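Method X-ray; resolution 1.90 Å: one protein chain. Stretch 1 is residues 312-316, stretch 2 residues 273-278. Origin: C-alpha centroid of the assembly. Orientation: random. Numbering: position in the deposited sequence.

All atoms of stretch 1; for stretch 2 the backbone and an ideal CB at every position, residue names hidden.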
ATOM      1  N   GLN A 312      17.251 -12.412  13.756  1.00 16.91           N
ATOM      2  CA  GLN A 312      16.945 -11.022  14.050  1.00 14.59           C
ATOM      3  C   GLN A 312      15.566 -10.974  14.718  1.00 15.42           C
ATOM      4  O   GLN A 312      14.709 -11.806  14.434  1.00 14.02           O
ATOM      5  CB  GLN A 312      17.055 -10.181  12.778  1.00 13.62           C
ATOM      6  CG  GLN A 312      18.526 -10.077  12.312  1.00 17.27           C
ATOM      7  CD  GLN A 312      18.704  -9.218  11.073  1.00 23.38           C
ATOM      8  OE1 GLN A 312      17.809  -8.471  10.691  1.00 21.08           O
ATOM      9  NE2 GLN A 312      19.872  -9.318  10.444  1.00 28.01           N
ATOM     10  N   THR A 313      15.381 -10.023  15.623  1.00 13.55           N
ATOM     11  CA  THR A 313      14.339 -10.136  16.630  1.00 14.85           C
ATOM     12  C   THR A 313      13.393  -8.942  16.658  1.00 15.76           C
ATOM     13  O   THR A 313      12.370  -8.995  17.328  1.00 12.53           O
ATOM     14  CB  THR A 313      14.950 -10.280  18.041  1.00 15.94           C
ATOM     15  OG1 THR A 313      15.617  -9.062  18.403  1.00 17.14           O
ATOM     16  CG2 THR A 313      15.961 -11.428  18.099  1.00 20.25           C
ATOM     17  N   ILE A 314      13.740  -7.861  15.968  1.00 13.25           N
ATOM     18  CA  ILE A 314      12.906  -6.661  16.023  1.00 14.26           C
ATOM     19  C   ILE A 314      12.030  -6.525  14.779  1.00 13.54           C
ATOM     20  O   ILE A 314      12.529  -6.522  13.654  1.00 13.78           O
ATOM     21  CB  ILE A 314      13.743  -5.372  16.197  1.00 13.98           C
ATOM     22  CG1 ILE A 314      14.644  -5.464  17.448  1.00 16.93           C
ATOM     23  CG2 ILE A 314      12.823  -4.124  16.182  1.00 11.95           C
ATOM     24  CD1 ILE A 314      13.891  -5.746  18.791  1.00 14.38           C
ATOM     25  N   PHE A 315      10.723  -6.397  15.000  1.00 11.69           N
ATOM     26  CA  PHE A 315       9.754  -6.280  13.915  1.00 11.08           C
ATOM     27  C   PHE A 315       8.859  -5.070  14.132  1.00 10.00           C
ATOM     28  O   PHE A 315       8.740  -4.570  15.250  1.00 12.01           O
ATOM     29  CB  PHE A 315       8.867  -7.530  13.813  1.00 10.77           C
ATOM     30  CG  PHE A 315       9.639  -8.802  13.536  1.00 14.64           C
ATOM     31  CD1 PHE A 315      10.262  -9.480  14.574  1.00 15.44           C
ATOM     32  CD2 PHE A 315       9.743  -9.306  12.252  1.00 14.52           C
ATOM     33  CE1 PHE A 315      10.979 -10.642  14.343  1.00 16.50           C
ATOM     34  CE2 PHE A 315      10.465 -10.476  12.004  1.00 14.63           C
ATOM     35  CZ  PHE A 315      11.085 -11.144  13.060  1.00 13.45           C
ATOM     36  N   PHE A 316       8.239  -4.603  13.052  1.00 11.56           N
ATOM     37  CA  PHE A 316       7.190  -3.603  13.165  1.00 10.90           C
ATOM     38  C   PHE A 316       6.083  -3.896  12.169  1.00 10.26           C
ATOM     39  O   PHE A 316       6.309  -4.546  11.146  1.00 13.15           O
ATOM     40  CB  PHE A 316       7.747  -2.178  12.990  1.00 12.12           C
ATOM     41  CG  PHE A 316       8.388  -1.921  11.651  1.00 11.25           C
ATOM     42  CD1 PHE A 316       7.612  -1.521  10.567  1.00 13.48           C
ATOM     43  CD2 PHE A 316       9.765  -2.004  11.492  1.00 11.96           C
ATOM     44  CE1 PHE A 316       8.200  -1.257   9.329  1.00 14.11           C
ATOM     45  CE2 PHE A 316      10.365  -1.733  10.258  1.00 13.00           C
ATOM     46  CZ  PHE A 316       9.571  -1.370   9.173  1.00 13.76           C
ATOM     47  N   UNK A 273       9.627   2.848  18.722  1.00 14.91           N
ATOM     48  CA  UNK A 273      10.547   2.085  19.560  1.00 17.55           C
ATOM     49  C   UNK A 273      10.757   0.733  18.913  1.00 16.41           C
ATOM     50  O   UNK A 273       9.880   0.241  18.209  1.00 15.30           O
ATOM     51  CB  UNK A 273      10.019   1.936  20.988  1.00 17.55           C
ATOM     52  N   UNK A 274      11.917   0.137  19.158  1.00 14.22           N
ATOM     53  CA  UNK A 274      12.207  -1.208  18.684  1.00 16.67           C
ATOM     54  C   UNK A 274      11.487  -2.219  19.565  1.00 18.83           C
ATOM     55  O   UNK A 274      11.684  -2.238  20.780  1.00 19.20           O
ATOM     56  CB  UNK A 274      13.714  -1.472  18.674  1.00 16.67           C
ATOM     57  N   UNK A 275      10.649  -3.053  18.964  1.00 16.30           N
ATOM     58  CA  UNK A 275       9.867  -4.011  19.737  1.00 15.62           C
ATOM     59  C   UNK A 275      10.086  -5.445  19.260  1.00 16.13           C
ATOM     60  O   UNK A 275       9.849  -5.757  18.087  1.00 18.32           O
ATOM     61  CB  UNK A 275       8.380  -3.658  19.658  1.00 15.62           C
ATOM     62  N   UNK A 276      10.525  -6.328  20.166  1.00 13.80           N
ATOM     63  CA  UNK A 276      10.461  -7.759  19.848  1.00 14.48           C
ATOM     64  C   UNK A 276       9.002  -8.211  19.923  1.00 15.68           C
ATOM     65  O   UNK A 276       8.152  -7.460  20.408  1.00 17.76           O
ATOM     66  CB  UNK A 276      11.335  -8.578  20.800  1.00 14.48           C
ATOM     67  N   UNK A 277       8.714  -9.421  19.452  1.00 13.52           N
ATOM     68  CA  UNK A 277       7.346  -9.903  19.369  1.00 13.87           C
ATOM     69  C   UNK A 277       7.212 -11.244  20.088  1.00 18.18           C
ATOM     70  O   UNK A 277       7.928 -12.202  19.772  1.00 15.06           O
ATOM     71  CB  UNK A 277       6.910 -10.031  17.908  1.00 13.87           C
ATOM     72  N   UNK A 278       6.285 -11.290  21.041  1.00 16.48           N
ATOM     73  CA  UNK A 278       6.019 -12.482  21.852  1.00 17.82           C
ATOM     74  C   UNK A 278       4.629 -13.035  21.600  1.00 18.27           C
ATOM     75  O   UNK A 278       3.650 -12.303  21.646  1.00 16.98           O
ATOM     76  CB  UNK A 278       6.184 -12.162  23.339  1.00 17.82           C
TER

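At position 273 the CA-to-CB bond points away from stretch 1, and nothing of that stretch lies within 5.5 Å of the ideal CB. The extended backbone (phi -134°, psi 152°) suits most residues, so stretch 1 leaves the choice open. The deposited residue is Glu273, whose OE2 is hydrogen-bonded elsewhere in the structure; its carbonyl oxygen accepts a weak hydrogen bond of 3.3 Å from water 1.

Position 274 projects sideways, with its ideal CB 3.7 Å from CG2 of Ile314. That methyl group can pack against the first carbon of almost any side chain but offers no polar partner, so small, polar and aliphatic residues would all be acceptable. The deposited residue is Asp274. Its CB packs 3.8 Å from Ile314 CG2, and OD1 is hydrogen-bonded elsewhere in the structure.

Position 275 is where the two backbones are joined. Its carbonyl oxygen accepts a hydrogen bond from Phe315 N (N to O 3.3 Å, with an angle of 164° at the hydrogen), and its own amide donates to water 1 (N to water O 3.0 Å), which in turn donates to Phe315 O at 2.7 Å. The water therefore carries the link where the backbones do not meet directly. The CA-to-CB bond points away, yet the ideal CB is still 4.5 Å from Phe315 O. The extended angles (-124°, 123°) favour beta-branched residues, so valine, isoleucine or threonine would fit, and a short hydroxyl could turn back towards the carbonyl. The deposited residue is Thr275, with chi1 in the p well, which brings OG1 to 3.2 Å from Phe315 O.

At position 276 the CA lies 4.7 Å from that of Ile314, and CA to Thr313 O is 3.4 Å, a CA-H...O contact with 151° at the hydrogen. Ile314 CD1 lies 3.7 Å from the backbone nitrogen and offers an apolar surface to a ring or side chain here, while stretch 1 places no acceptor in the direction an amide hydrogen would take. With phi at -73°, proline is well suited, though small or aliphatic residues would also be compatible. The deposited residue is Pro276, which forfeits no hydrogen bond to stretch 1; its ring carbon CD packs 3.8 Å from Ile314 CD1.

Position 277 points toward stretch 1, its ideal CB 4.8 Å from CD1 of the Phe315 ring. The aromatic neighbour calls for an apolar side chain, and the extended angles (-126°, 124°) suit valine or isoleucine especially. The deposited residue is Val277. In the t rotamer, its CG2 reaches to 4.0 Å from Phe315 CB and approaches the ring obliquely. Its amide donates to water 2 (N to water O 2.9 Å), which donates to Thr313 O at 2.7 Å, a second water bridge between the backbones.

Position 278 lies out of reach of stretch 1, which imposes no preference there. The deposited residue is Tyr278, whose nearest approach is CE1 to Thr313 O, 7.5 Å.

Stretch 2 273-278: EDTPVY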
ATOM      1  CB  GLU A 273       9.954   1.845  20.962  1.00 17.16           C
ATOM      2  CG  GLU A 273       9.605   3.104  21.726  1.00 20.52           C
ATOM      3  CD  GLU A 273       8.573   2.871  22.840  1.00 26.16           C
ATOM      4  OE1 GLU A 273       7.925   1.783  22.892  1.00 27.94           O
ATOM      5  OE2 GLU A 273       8.401   3.799  23.652  1.00 32.56           O
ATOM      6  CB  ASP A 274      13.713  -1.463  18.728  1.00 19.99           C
ATOM      7  CG  ASP A 274      14.474  -0.701  17.652  1.00 23.57           C
ATOM      8  OD1 ASP A 274      13.846  -0.173  16.705  1.00 20.73           O
ATOM      9  OD2 ASP A 274      15.713  -0.661  17.751  1.00 30.08           O
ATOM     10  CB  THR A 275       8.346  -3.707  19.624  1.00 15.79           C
ATOM     11  OG1 THR A 275       7.950  -3.739  18.245  1.00 15.49           O
ATOM     12  CG2 THR A 275       8.018  -2.323  20.175  1.00 19.54           C
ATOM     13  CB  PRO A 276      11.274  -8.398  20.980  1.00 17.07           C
ATOM     14  CG  PRO A 276      11.090  -7.443  22.128  1.00 19.70           C
ATOM     15  CD  PRO A 276      11.192  -6.087  21.459  1.00 19.55           C
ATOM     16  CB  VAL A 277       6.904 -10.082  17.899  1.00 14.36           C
ATOM     17  CG1 VAL A 277       5.460 -10.571  17.839  1.00 18.09           C
ATOM     18  CG2 VAL A 277       7.076  -8.743  17.126  1.00 13.45           C
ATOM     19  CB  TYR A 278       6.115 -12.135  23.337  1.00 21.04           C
ATOM     20  CG  TYR A 278       7.509 -11.852  23.831  1.00 21.14           C
ATOM     21  CD1 TYR A 278       8.129 -10.641  23.568  1.00 18.71           C
ATOM     22  CD2 TYR A 278       8.193 -12.792  24.583  1.00 24.59           C
ATOM     23  CE1 TYR A 278       9.400 -10.378  24.031  1.00 23.22           C
ATOM     24  CE2 TYR A 278       9.467 -12.542  25.061  1.00 28.25           C
ATOM     25  CZ  TYR A 278      10.068 -11.336  24.776  1.00 28.07           C
ATOM     26  OH  TYR A 278      11.328 -11.091  25.246  1.00 33.08           O
TER
HETATM   27  O   HOH W   1       9.899  -2.369  16.184  1.00 14.07           O
HETATM   28  O   HOH W   2      11.008 -10.929  18.591  1.00 17.25           O
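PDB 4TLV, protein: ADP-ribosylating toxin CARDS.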